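Local coordinates for maltose/maltodextrin-binding protein (Thermus thermophilus, PDB 2GH9) that binds maltotriose, probably as the periplasmic sugar-capturing component of a maltodextrin uptake system, at residues Gln72-Thr84 and Val272-Val284. Numbering follows the deposited sequence.
Sequences QAGVLEPVGKYVT and VVNAYSKNKTQAV
E77 and K280 meet at about a right angle, the extended lysine bringing NZ to 2.8 Å from OE1 of E77, a salt bridge entered from above the carboxylate plane (56° out of it). OE2 of E77 accepts a 2.6 Å hydrogen bond from OH of Y82 on its anti side, and K81 adds a longer ionic contact there, so the carboxylate is held from several directions. CG of E77 lies anti to the backbone N (chi1 176°), and a bend at chi2 turns the acid toward K280. Packing is close at the Y82 ring: CG2 of V284 sits 3.9 Å from the centroid in a CH-pi contact, while CG of K81 covers the opposite face. A single backbone bridge of L76 with N274 is made by A275 N to V75 O (3.0 Å) and E77 N to V273 O (2.8 Å). It pins the loop after helix 67-72 against strand 265-273 and the residues that follow it, in the mixed sheet of one lobe of this periplasmic-binding-protein fold. Inward, CD2 of L76 reaches CB of V272 at 3.8 Å, and M106 backs the leucine. The margin at G74 is looser: exposed Y276 brings only CE2 within 3.9 Å of G74 O, and a water joins its OH to A73 O, just before the Schellman motif at G74 that closes helix 67-72.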
loop_
_atom_site.group_PDB
_atom_site.type_symbol
_atom_site.label_atom_id
_atom_site.label_comp_id
_atom_site.label_asym_id
_atom_site.label_seq_id
_atom_site.Cartn_x
_atom_site.Cartn_y
_atom_site.Cartn_z
ATOM N N GLN A 72 -2.412 6.453 -19.266
ATOM C CA GLN A 72 -3.421 7.122 -20.109
ATOM C C GLN A 72 -3.282 8.634 -20.174
ATOM O O GLN A 72 -3.654 9.225 -21.181
ATOM C CB GLN A 72 -4.830 6.799 -19.630
ATOM C CG GLN A 72 -5.297 5.428 -20.011
ATOM C CD GLN A 72 -6.804 5.319 -20.000
ATOM O OE1 GLN A 72 -7.488 6.017 -19.231
ATOM N NE2 GLN A 72 -7.341 4.442 -20.855
ATOM N N ALA A 73 -2.780 9.273 -19.109
ATOM C CA ALA A 73 -2.525 10.711 -19.129
ATOM C C ALA A 73 -1.241 11.029 -19.889
ATOM O O ALA A 73 -0.856 12.192 -20.017
ATOM C CB ALA A 73 -2.449 11.272 -17.706
ATOM N N GLY A 74 -0.570 9.997 -20.366
ATOM C CA GLY A 74 0.636 10.153 -21.173
ATOM C C GLY A 74 1.842 10.587 -20.369
ATOM O O GLY A 74 2.866 10.945 -20.951
ATOM N N VAL A 75 1.761 10.523 -19.032
ATOM C CA VAL A 75 2.770 11.198 -18.201
ATOM C C VAL A 75 3.935 10.330 -17.788
ATOM O O VAL A 75 4.890 10.841 -17.193
ATOM C CB VAL A 75 2.144 11.877 -16.942
ATOM C CG1 VAL A 75 1.172 12.964 -17.385
ATOM C CG2 VAL A 75 1.488 10.834 -15.983
ATOM N N LEU A 76 3.865 9.035 -18.106
ATOM C CA LEU A 76 4.901 8.061 -17.724
ATOM C C LEU A 76 5.814 7.754 -18.904
ATOM O O LEU A 76 5.345 7.486 -20.005
ATOM C CB LEU A 76 4.283 6.732 -17.247
ATOM C CG LEU A 76 3.389 6.726 -15.992
ATOM C CD1 LEU A 76 3.033 5.293 -15.586
ATOM C CD2 LEU A 76 4.003 7.494 -14.848
ATOM N N GLU A 77 7.119 7.796 -18.660
ATOM C CA GLU A 77 8.106 7.349 -19.641
ATOM C C GLU A 77 8.173 5.812 -19.642
ATOM O O GLU A 77 8.439 5.181 -18.600
ATOM C CB GLU A 77 9.477 8.003 -19.365
ATOM C CG GLU A 77 10.656 7.551 -20.265
ATOM C CD GLU A 77 10.553 7.990 -21.739
ATOM O OE1 GLU A 77 9.638 8.748 -22.100
ATOM O OE2 GLU A 77 11.420 7.578 -22.535
ATOM N N PRO A 78 7.910 5.186 -20.811
ATOM C CA PRO A 78 8.218 3.756 -20.958
ATOM C C PRO A 78 9.702 3.489 -20.680
ATOM O O PRO A 78 10.559 4.190 -21.218
ATOM C CB PRO A 78 7.887 3.477 -22.426
ATOM C CG PRO A 78 6.888 4.513 -22.778
ATOM C CD PRO A 78 7.334 5.742 -22.045
ATOM N N VAL A 79 10.001 2.480 -19.856
ATOM C CA VAL A 79 11.364 2.276 -19.375
ATOM C C VAL A 79 12.046 0.994 -19.889
ATOM O O VAL A 79 13.238 0.772 -19.621
ATOM C CB VAL A 79 11.435 2.348 -17.808
ATOM C CG1 VAL A 79 10.963 3.706 -17.330
ATOM C CG2 VAL A 79 10.612 1.228 -17.144
ATOM N N GLY A 80 11.299 0.166 -20.618
ATOM C CA GLY A 80 11.800 -1.121 -21.087
ATOM C C GLY A 80 13.042 -1.002 -21.948
ATOM O O GLY A 80 13.960 -1.810 -21.834
ATOM N N LYS A 81 13.078 0.022 -22.796
ATOM C CA LYS A 81 14.220 0.248 -23.687
ATOM C C LYS A 81 15.525 0.575 -22.940
ATOM O O LYS A 81 16.607 0.415 -23.519
ATOM C CB LYS A 81 13.904 1.353 -24.711
ATOM C CG LYS A 81 13.841 2.772 -24.137
ATOM C CD LYS A 81 13.474 3.828 -25.192
ATOM C CE LYS A 81 12.482 4.843 -24.630
ATOM N NZ LYS A 81 12.219 5.973 -25.570
ATOM N N TYR A 82 15.436 1.021 -21.673
ATOM C CA TYR A 82 16.633 1.413 -20.887
ATOM C C TYR A 82 17.204 0.308 -19.987
ATOM O O TYR A 82 18.193 0.532 -19.289
ATOM C CB TYR A 82 16.327 2.594 -19.973
ATOM C CG TYR A 82 15.682 3.811 -20.590
ATOM C CD1 TYR A 82 16.432 4.733 -21.320
ATOM C CD2 TYR A 82 14.333 4.080 -20.389
ATOM C CE1 TYR A 82 15.846 5.870 -21.861
ATOM C CE2 TYR A 82 13.727 5.206 -20.938
ATOM C CZ TYR A 82 14.500 6.103 -21.665
ATOM O OH TYR A 82 13.943 7.242 -22.188
ATOM N N VAL A 83 16.571 -0.859 -19.992
ATOM C CA VAL A 83 16.876 -1.926 -19.053
ATOM C C VAL A 83 17.211 -3.239 -19.774
ATOM O O VAL A 83 16.772 -3.488 -20.890
ATOM C CB VAL A 83 15.697 -2.148 -18.047
ATOM C CG1 VAL A 83 15.355 -0.842 -17.345
ATOM C CG2 VAL A 83 14.467 -2.696 -18.762
ATOM N N THR A 84 18.001 -4.069 -19.107
ATOM C CA THR A 84 18.421 -5.370 -19.648
ATOM C C THR A 84 17.477 -6.495 -19.246
ATOM O O THR A 84 16.697 -6.372 -18.285
ATOM C CB THR A 84 19.791 -5.741 -19.138
ATOM O OG1 THR A 84 19.685 -6.094 -17.761
ATOM C CG2 THR A 84 20.745 -4.578 -19.306
ATOM N N VAL A 272 8.998 5.790 -11.355
ATOM C CA VAL A 272 8.512 6.214 -12.672
ATOM C C VAL A 272 9.234 7.474 -13.104
ATOM O O VAL A 272 9.598 8.329 -12.288
ATOM C CB VAL A 272 6.968 6.428 -12.728
ATOM C CG1 VAL A 272 6.230 5.086 -12.502
ATOM C CG2 VAL A 272 6.538 7.502 -11.717
ATOM N N VAL A 273 9.470 7.570 -14.404
ATOM C CA VAL A 273 10.121 8.724 -14.968
ATOM C C VAL A 273 9.061 9.547 -15.700
ATOM O O VAL A 273 8.179 8.996 -16.335
ATOM C CB VAL A 273 11.327 8.287 -15.866
ATOM C CG1 VAL A 273 11.891 9.481 -16.661
ATOM C CG2 VAL A 273 12.415 7.686 -14.996
ATOM N N ASN A 274 9.140 10.862 -15.547
ATOM C CA ASN A 274 8.260 11.811 -16.214
ATOM C C ASN A 274 8.533 11.830 -17.722
ATOM O O ASN A 274 9.654 12.149 -18.153
ATOM C CB ASN A 274 8.503 13.198 -15.618
ATOM C CG ASN A 274 7.511 14.241 -16.083
ATOM O OD1 ASN A 274 6.756 14.023 -17.018
ATOM N ND2 ASN A 274 7.492 15.379 -15.398
ATOM N N ALA A 275 7.511 11.502 -18.518
ATOM C CA ALA A 275 7.627 11.514 -19.981
ATOM C C ALA A 275 7.997 12.904 -20.528
ATOM O O ALA A 275 8.506 13.026 -21.643
ATOM C CB ALA A 275 6.329 11.024 -20.613
ATOM N N TYR A 276 7.762 13.941 -19.727
ATOM C CA TYR A 276 8.080 15.323 -20.086
ATOM C C TYR A 276 9.352 15.841 -19.428
ATOM O O TYR A 276 9.615 17.056 -19.430
ATOM C CB TYR A 276 6.912 16.220 -19.695
ATOM C CG TYR A 276 5.682 15.934 -20.490
ATOM C CD1 TYR A 276 5.460 16.566 -21.701
ATOM C CD2 TYR A 276 4.749 15.013 -20.049
ATOM C CE1 TYR A 276 4.328 16.295 -22.453
ATOM C CE2 TYR A 276 3.620 14.739 -20.773
ATOM C CZ TYR A 276 3.406 15.387 -21.987
ATOM O OH TYR A 276 2.266 15.107 -22.719
ATOM N N SER A 277 10.153 14.943 -18.866
ATOM C CA SER A 277 11.422 15.359 -18.290
ATOM C C SER A 277 12.310 15.996 -19.353
ATOM O O SER A 277 12.557 15.397 -20.382
ATOM C CB SER A 277 12.162 14.177 -17.681
ATOM O OG SER A 277 13.368 14.616 -17.088
ATOM N N LYS A 278 12.812 17.197 -19.070
ATOM C CA LYS A 278 13.902 17.785 -19.864
ATOM C C LYS A 278 15.308 17.211 -19.582
ATOM O O LYS A 278 16.302 17.785 -20.054
ATOM C CB LYS A 278 13.936 19.304 -19.678
ATOM C CG LYS A 278 12.623 19.998 -20.009
ATOM C CD LYS A 278 12.038 19.484 -21.332
ATOM C CE LYS A 278 10.831 20.291 -21.794
ATOM N NZ LYS A 278 10.255 19.660 -23.011
ATOM N N ASN A 279 15.381 16.104 -18.833
ATOM C CA ASN A 279 16.644 15.442 -18.499
ATOM C C ASN A 279 16.432 13.932 -18.293
ATOM O O ASN A 279 16.882 13.367 -17.287
ATOM C CB ASN A 279 17.265 16.076 -17.229
ATOM C CG ASN A 279 17.996 17.397 -17.505
ATOM O OD1 ASN A 279 18.715 17.532 -18.499
ATOM N ND2 ASN A 279 17.832 18.368 -16.603
ATOM N N LYS A 280 15.752 13.278 -19.241
ATOM C CA LYS A 280 15.426 11.854 -19.109
ATOM C C LYS A 280 16.647 10.955 -18.919
ATOM O O LYS A 280 16.598 10.029 -18.128
ATOM C CB LYS A 280 14.630 11.343 -20.305
ATOM C CG LYS A 280 13.206 11.806 -20.354
ATOM C CD LYS A 280 12.481 11.199 -21.522
ATOM C CE LYS A 280 11.128 11.819 -21.662
ATOM N NZ LYS A 280 10.402 11.292 -22.848
ATOM N N THR A 281 17.730 11.227 -19.638
ATOM C CA THR A 281 18.926 10.404 -19.520
ATOM C C THR A 281 19.376 10.270 -18.064
ATOM O O THR A 281 19.580 9.162 -17.583
ATOM C CB THR A 281 20.123 10.980 -20.323
ATOM O OG1 THR A 281 19.830 10.936 -21.721
ATOM C CG2 THR A 281 21.383 10.163 -20.053
ATOM N N GLN A 282 19.562 11.404 -17.397
ATOM C CA GLN A 282 20.049 11.413 -16.006
ATOM C C GLN A 282 19.008 10.890 -15.027
ATOM O O GLN A 282 19.346 10.131 -14.127
ATOM C CB GLN A 282 20.508 12.810 -15.570
ATOM C CG GLN A 282 22.020 13.016 -15.697
ATOM C CD GLN A 282 22.500 12.812 -17.110
ATOM O OE1 GLN A 282 21.984 13.438 -18.037
ATOM N NE2 GLN A 282 23.486 11.928 -17.291
ATOM N N ALA A 283 17.758 11.307 -15.217
ATOM C CA ALA A 283 16.604 10.776 -14.460
ATOM C C ALA A 283 16.533 9.247 -14.536
ATOM O O ALA A 283 16.387 8.575 -13.522
ATOM C CB ALA A 283 15.304 11.388 -14.992
ATOM N N VAL A 284 16.645 8.691 -15.740
ATOM C CA VAL A 284 16.665 7.238 -15.909
ATOM C C VAL A 284 17.877 6.584 -15.234
ATOM O O VAL A 284 17.734 5.577 -14.533
ATOM C CB VAL A 284 16.584 6.821 -17.405
ATOM C CG1 VAL A 284 16.775 5.322 -17.563
ATOM C CG2 VAL A 284 15.261 7.251 -18.014
HETATM O O HOH W 1 0.254 13.815 -22.033
HETATM O O HOH W 2 8.291 5.496 -16.073
#